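Local coordinates for nucleocapsid protein (Sin Nombre virus, PDB 2IC6), which probably packages the viral RNA genome into nucleocapsids, its N-terminal region folding as an antiparallel coiled coil, at residues N13-E18 with K60-K65; T6-Q11 with L68-I72. The protein carries 1 engineered substitution. All coordinates share one frame; numbering follows the deposited sequence.

In the fold
The chain is a hairpin of two long helices, 6-37 and 41-74, joined by a short turn. From the N terminus, helix 6-37 first supplies T6-Q11 to contact 2, then N13-E18 to contact 1. The chain turns and comes back along helix 41-74, which meets these partners in reverse order. K60-K65 closes the inner loop at contact 1, and L68-I72 closes the outer one at contact 2. The two loops nest and do not cross. The contacts lie about 11 Å apart, centre to centre. Contact 2 is near the open end of the hairpin; contact 1 lies further in. They form one continuous seam: I14 of contact 1 also packs on L68 of contact 2.

Contact 1: N13-E18 with K60-K65; sequences NITLHE and KLGELK
I14 and H17 on helix 6-37 meet L61 and L64 on helix 41-74 in a partly buried seam. CG1 of I14 lies beside the backbone N (chi1 -71°), and this takes it alongside L64. The two side chains overlap flank to flank, each heading for the other's helix, with I14 CG1 3.6 Å from L64 CB. CG2 of I14 turns the other way and faces CD2 of L61. That same L61 methyl rests 3.6 Å from H17 CB and also lies against the carbonyl oxygen of I14.

The H17 ring is covered on one face by CD1 of L64, which lies 3.9 Å from H17 ND1. The aliphatic part of K60 approaches the ring obliquely, and K60 CG is 3.7 Å from H17 NE2. H17 ND1 donates to N13 O at 2.8 Å. This oxygen lies almost in the ring plane, while the donor sits above the carbonyl plane. The backbone N of H17 reaches N13 O from the opposite face, so the oxygen accepts two bonds.

E18 and K65 close one flank. The E18 chain bends at chi2 (-76°), and K65 stays extended beyond CG. The two side chains stand nearly perpendicular to each other. K65 NZ meets E18 OE1 nearly head-on to its C-O bond, in a salt bridge of 2.7 Å. Beyond the segments, H17 also touches L57.

Apolar packing thus fills the middle of the seam, and a charge pair ties the helices along one flank. The ND1 bond fixes the rotation of the imidazole and gives this nitrogen a partner within the buried seam.

Contact 2: T6-Q11 with L68-I72; sequences TLKEVQ and LADLI
L7 of helix 6-37 fits into a hollow between L68, L71 and I72 of helix 41-74. Its parts go to different walls. L7 CG is 4.0 Å from L68 CD1, and L7 CD1 is 3.8 Å from L71 CB. L7 CD2 turns toward I72, 3.7 Å from its CG1. L7 and L71 lie side by side, pointing opposite ways, so the bulk of L7 lies against the base of L71.

The two branches of V10 divide the next piece of surface. V10 CG1 stands anti to the backbone N (chi1 177°) and faces L68 CB, 3.9 Å away. V10 CG2, the other branch, meets L71 CD1 tip to tip at 3.7 Å. T6 CG2 lies more loosely against the same L71 methyl.

L68 answers from the opposite helix. Its CD1 lies against L7, while its CD2 lies near OE1 of Q11 in one of two conformers, so this last contact is uncertain. No hydrogen bond joins the two segments, and shape and apolar contact carry the pairing. The seam lies at the surface, near the open end of the hairpin.

The short helical axes approach to 10.2 Å and run at 160° to each other. L7 and V10 face L68 and L71. With I14 and H17, and with L61 and L64, they continue the three-and-four spacing of a heptad pattern. This is the arrangement of a two-stranded antiparallel coiled coil, formed here within one chain.

Contact 1: N13-E18 with K60-K65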
# COMPACT_ATOMS: atom_id res chain seq x y z
N ASN A 13 -7.05 3.81 -10.90
CA ASN A 13 -5.73 3.63 -10.33
C ASN A 13 -5.79 3.54 -8.81
O ASN A 13 -5.06 2.75 -8.21
CB ASN A 13 -4.85 4.77 -10.82
CG ASN A 13 -3.37 4.48 -10.76
OD1 ASN A 13 -2.57 5.42 -10.90
ND2 ASN A 13 -3.00 3.25 -10.61
N ILE A 14 -6.67 4.30 -8.17
CA ILE A 14 -6.86 4.18 -6.74
C ILE A 14 -7.34 2.77 -6.48
O ILE A 14 -6.85 2.12 -5.57
CB ILE A 14 -7.86 5.26 -6.23
CG1 ILE A 14 -7.18 6.64 -6.28
CG2 ILE A 14 -8.40 4.97 -4.80
CD1 ILE A 14 -8.15 7.84 -6.08
N THR A 15 -8.32 2.27 -7.23
CA THR A 15 -8.76 0.85 -7.00
C THR A 15 -7.64 -0.15 -7.10
O THR A 15 -7.54 -1.06 -6.25
CB THR A 15 -9.80 0.46 -8.03
OG1 THR A 15 -10.89 1.34 -7.81
CG2 THR A 15 -10.25 -1.04 -7.95
N LEU A 16 -6.84 -0.10 -8.13
CA LEU A 16 -5.76 -1.05 -8.33
C LEU A 16 -4.83 -0.95 -7.15
O LEU A 16 -4.40 -1.98 -6.62
CB LEU A 16 -5.06 -0.76 -9.62
CG LEU A 16 -3.87 -1.64 -9.95
CD1 LEU A 16 -4.35 -3.03 -10.05
CD2 LEU A 16 -3.26 -1.09 -11.23
N HIS A 17 -4.54 0.28 -6.71
CA HIS A 17 -3.64 0.42 -5.57
C HIS A 17 -4.27 -0.05 -4.25
O HIS A 17 -3.52 -0.62 -3.44
CB HIS A 17 -3.10 1.83 -5.52
CG HIS A 17 -2.02 2.09 -6.54
ND1 HIS A 17 -2.31 2.43 -7.85
CD2 HIS A 17 -0.66 2.09 -6.45
CE1 HIS A 17 -1.17 2.62 -8.50
NE2 HIS A 17 -0.16 2.42 -7.68
N GLU A 18 -5.56 0.19 -4.04
CA GLU A 18 -6.22 -0.30 -2.86
C GLU A 18 -6.20 -1.82 -2.82
O GLU A 18 -6.00 -2.45 -1.76
CB GLU A 18 -7.66 0.16 -2.82
CG GLU A 18 -7.83 1.60 -2.58
CD GLU A 18 -7.61 2.09 -1.20
OE1 GLU A 18 -7.96 3.28 -0.94
OE2 GLU A 18 -7.11 1.36 -0.29
N LYS A 60 1.60 6.44 -2.17
CA LYS A 60 1.06 6.63 -3.48
C LYS A 60 -0.44 6.83 -3.48
O LYS A 60 -0.95 7.74 -4.14
CB LYS A 60 1.43 5.42 -4.34
CG LYS A 60 0.85 5.44 -5.76
CD LYS A 60 1.41 6.50 -6.62
CE LYS A 60 0.73 6.51 -8.00
NZ LYS A 60 1.47 7.37 -8.91
N LEU A 61 -1.17 6.06 -2.68
CA LEU A 61 -2.60 6.27 -2.52
C LEU A 61 -2.96 7.61 -1.99
O LEU A 61 -3.93 8.22 -2.45
CB LEU A 61 -3.17 5.17 -1.61
CG LEU A 61 -3.50 3.88 -2.32
CD1 LEU A 61 -3.56 2.70 -1.30
CD2 LEU A 61 -4.76 4.05 -3.19
N GLY A 62 -2.21 8.10 -1.03
CA GLY A 62 -2.52 9.42 -0.51
C GLY A 62 -2.37 10.50 -1.57
O GLY A 62 -3.18 11.43 -1.61
N GLU A 63 -1.35 10.38 -2.41
CA GLU A 63 -1.16 11.30 -3.51
C GLU A 63 -2.33 11.23 -4.49
O GLU A 63 -2.89 12.28 -4.87
CB GLU A 63 0.12 11.02 -4.23
CG GLU A 63 1.42 11.18 -3.47
CD GLU A 63 2.65 10.57 -4.23
OE1 GLU A 63 3.66 10.33 -3.55
OE2 GLU A 63 2.61 10.35 -5.47
N LEU A 64 -2.70 10.03 -4.91
CA LEU A 64 -3.77 9.84 -5.83
C LEU A 64 -5.10 10.43 -5.27
O LEU A 64 -5.85 11.11 -5.97
CB LEU A 64 -3.99 8.39 -6.15
CG LEU A 64 -2.92 7.69 -6.98
CD1 LEU A 64 -3.14 6.17 -6.95
CD2 LEU A 64 -2.97 8.20 -8.45
N LYS A 65 -5.38 10.18 -3.99
CA LYS A 65 -6.62 10.60 -3.41
C LYS A 65 -6.67 12.12 -3.29
O LYS A 65 -7.71 12.76 -3.55
CB LYS A 65 -6.80 9.94 -2.05
CG LYS A 65 -7.09 8.47 -2.13
CD LYS A 65 -7.11 7.81 -0.79
CE LYS A 65 -7.43 6.37 -0.92
NZ LYS A 65 -7.52 5.66 0.34

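Contact 2: T6-Q11 with L68-I72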
# COMPACT_ATOMS: atom_id res chain seq x y z
N THR A 6 -10.34 11.56 -17.40
CA THR A 6 -9.24 11.71 -16.43
C THR A 6 -9.62 11.27 -15.00
O THR A 6 -8.84 10.57 -14.31
CB THR A 6 -8.66 13.11 -16.42
OG1 THR A 6 -8.06 13.35 -17.71
CG2 THR A 6 -7.63 13.25 -15.31
N LEU A 7 -10.75 11.73 -14.50
CA LEU A 7 -11.18 11.37 -13.16
C LEU A 7 -11.39 9.87 -13.05
O LEU A 7 -11.05 9.26 -12.03
CB LEU A 7 -12.42 12.12 -12.66
CG LEU A 7 -12.17 13.56 -12.18
CD1 LEU A 7 -11.80 14.53 -13.27
CD2 LEU A 7 -13.39 14.03 -11.40
N LYS A 8 -12.01 9.25 -14.05
CA LYS A 8 -12.20 7.81 -13.99
C LYS A 8 -10.83 7.10 -13.99
O LYS A 8 -10.68 6.08 -13.29
CB LYS A 8 -13.06 7.33 -15.17
CG LYS A 8 -13.24 5.85 -15.32
CD LYS A 8 -13.79 5.14 -14.12
CE LYS A 8 -14.22 3.69 -14.45
NZ LYS A 8 -14.43 2.91 -13.19
N GLU A 9 -9.85 7.60 -14.76
CA GLU A 9 -8.54 6.97 -14.78
C GLU A 9 -7.92 6.98 -13.40
O GLU A 9 -7.34 5.97 -12.97
CB GLU A 9 -7.65 7.68 -15.80
CG GLU A 9 -7.95 7.27 -17.16
CD GLU A 9 -7.08 7.93 -18.21
OE1 GLU A 9 -7.47 7.74 -19.40
OE2 GLU A 9 -6.06 8.63 -17.92
N VAL A 10 -8.01 8.10 -12.72
CA VAL A 10 -7.47 8.23 -11.37
C VAL A 10 -8.20 7.30 -10.44
O VAL A 10 -7.58 6.61 -9.63
CB VAL A 10 -7.44 9.71 -10.88
CG1 VAL A 10 -6.92 9.80 -9.44
CG2 VAL A 10 -6.54 10.57 -11.85
N GLN A 11 -9.55 7.30 -10.49
CA GLN A 11 -10.30 6.34 -9.68
C GLN A 11 -9.91 4.90 -9.90
O GLN A 11 -9.76 4.16 -8.93
CB GLN A 11 -11.79 6.48 -9.95
CG GLN A 11 -12.73 5.73 -8.91
CD GLN A 11 -12.53 6.09 -7.38
OE1 GLN A 11 -13.04 7.07 -6.81
NE2 GLN A 11 -11.78 5.25 -6.73
N LEU A 68 -7.34 13.39 -6.83
CA LEU A 68 -8.73 13.22 -7.23
C LEU A 68 -9.65 14.23 -6.55
O LEU A 68 -10.57 14.75 -7.20
CB LEU A 68 -9.17 11.77 -6.94
CG LEU A 68 -10.58 11.44 -7.43
CD1 LEU A 68 -10.85 11.73 -8.88
CD2 LEU A 68 -10.93 9.98 -7.08
N ALA A 69 -9.41 14.54 -5.28
CA ALA A 69 -10.19 15.54 -4.59
C ALA A 69 -10.12 16.87 -5.35
O ALA A 69 -11.15 17.55 -5.56
CB ALA A 69 -9.77 15.67 -3.20
N ASP A 70 -8.94 17.28 -5.76
CA ASP A 70 -8.77 18.51 -6.50
C ASP A 70 -9.32 18.41 -7.94
O ASP A 70 -9.92 19.38 -8.46
CB ASP A 70 -7.34 19.01 -6.52
CG ASP A 70 -7.11 20.04 -5.47
OD1 ASP A 70 -6.35 19.75 -4.61
OD2 ASP A 70 -7.76 21.13 -5.48
N LEU A 71 -9.22 17.29 -8.60
CA LEU A 71 -9.85 17.10 -9.91
C LEU A 71 -11.38 17.32 -9.81
O LEU A 71 -11.99 18.00 -10.65
CB LEU A 71 -9.57 15.71 -10.48
CG LEU A 71 -8.15 15.47 -11.01
CD1 LEU A 71 -7.91 13.96 -11.23
CD2 LEU A 71 -7.89 16.26 -12.29
N ILE A 72 -11.98 16.74 -8.78
CA ILE A 72 -13.43 16.88 -8.53
C ILE A 72 -13.74 18.36 -8.27
O ILE A 72 -14.69 18.91 -8.83
CB ILE A 72 -13.88 15.97 -7.37
CG1 ILE A 72 -13.83 14.51 -7.80
CG2 ILE A 72 -15.31 16.38 -6.90
CD1 ILE A 72 -13.88 13.48 -6.64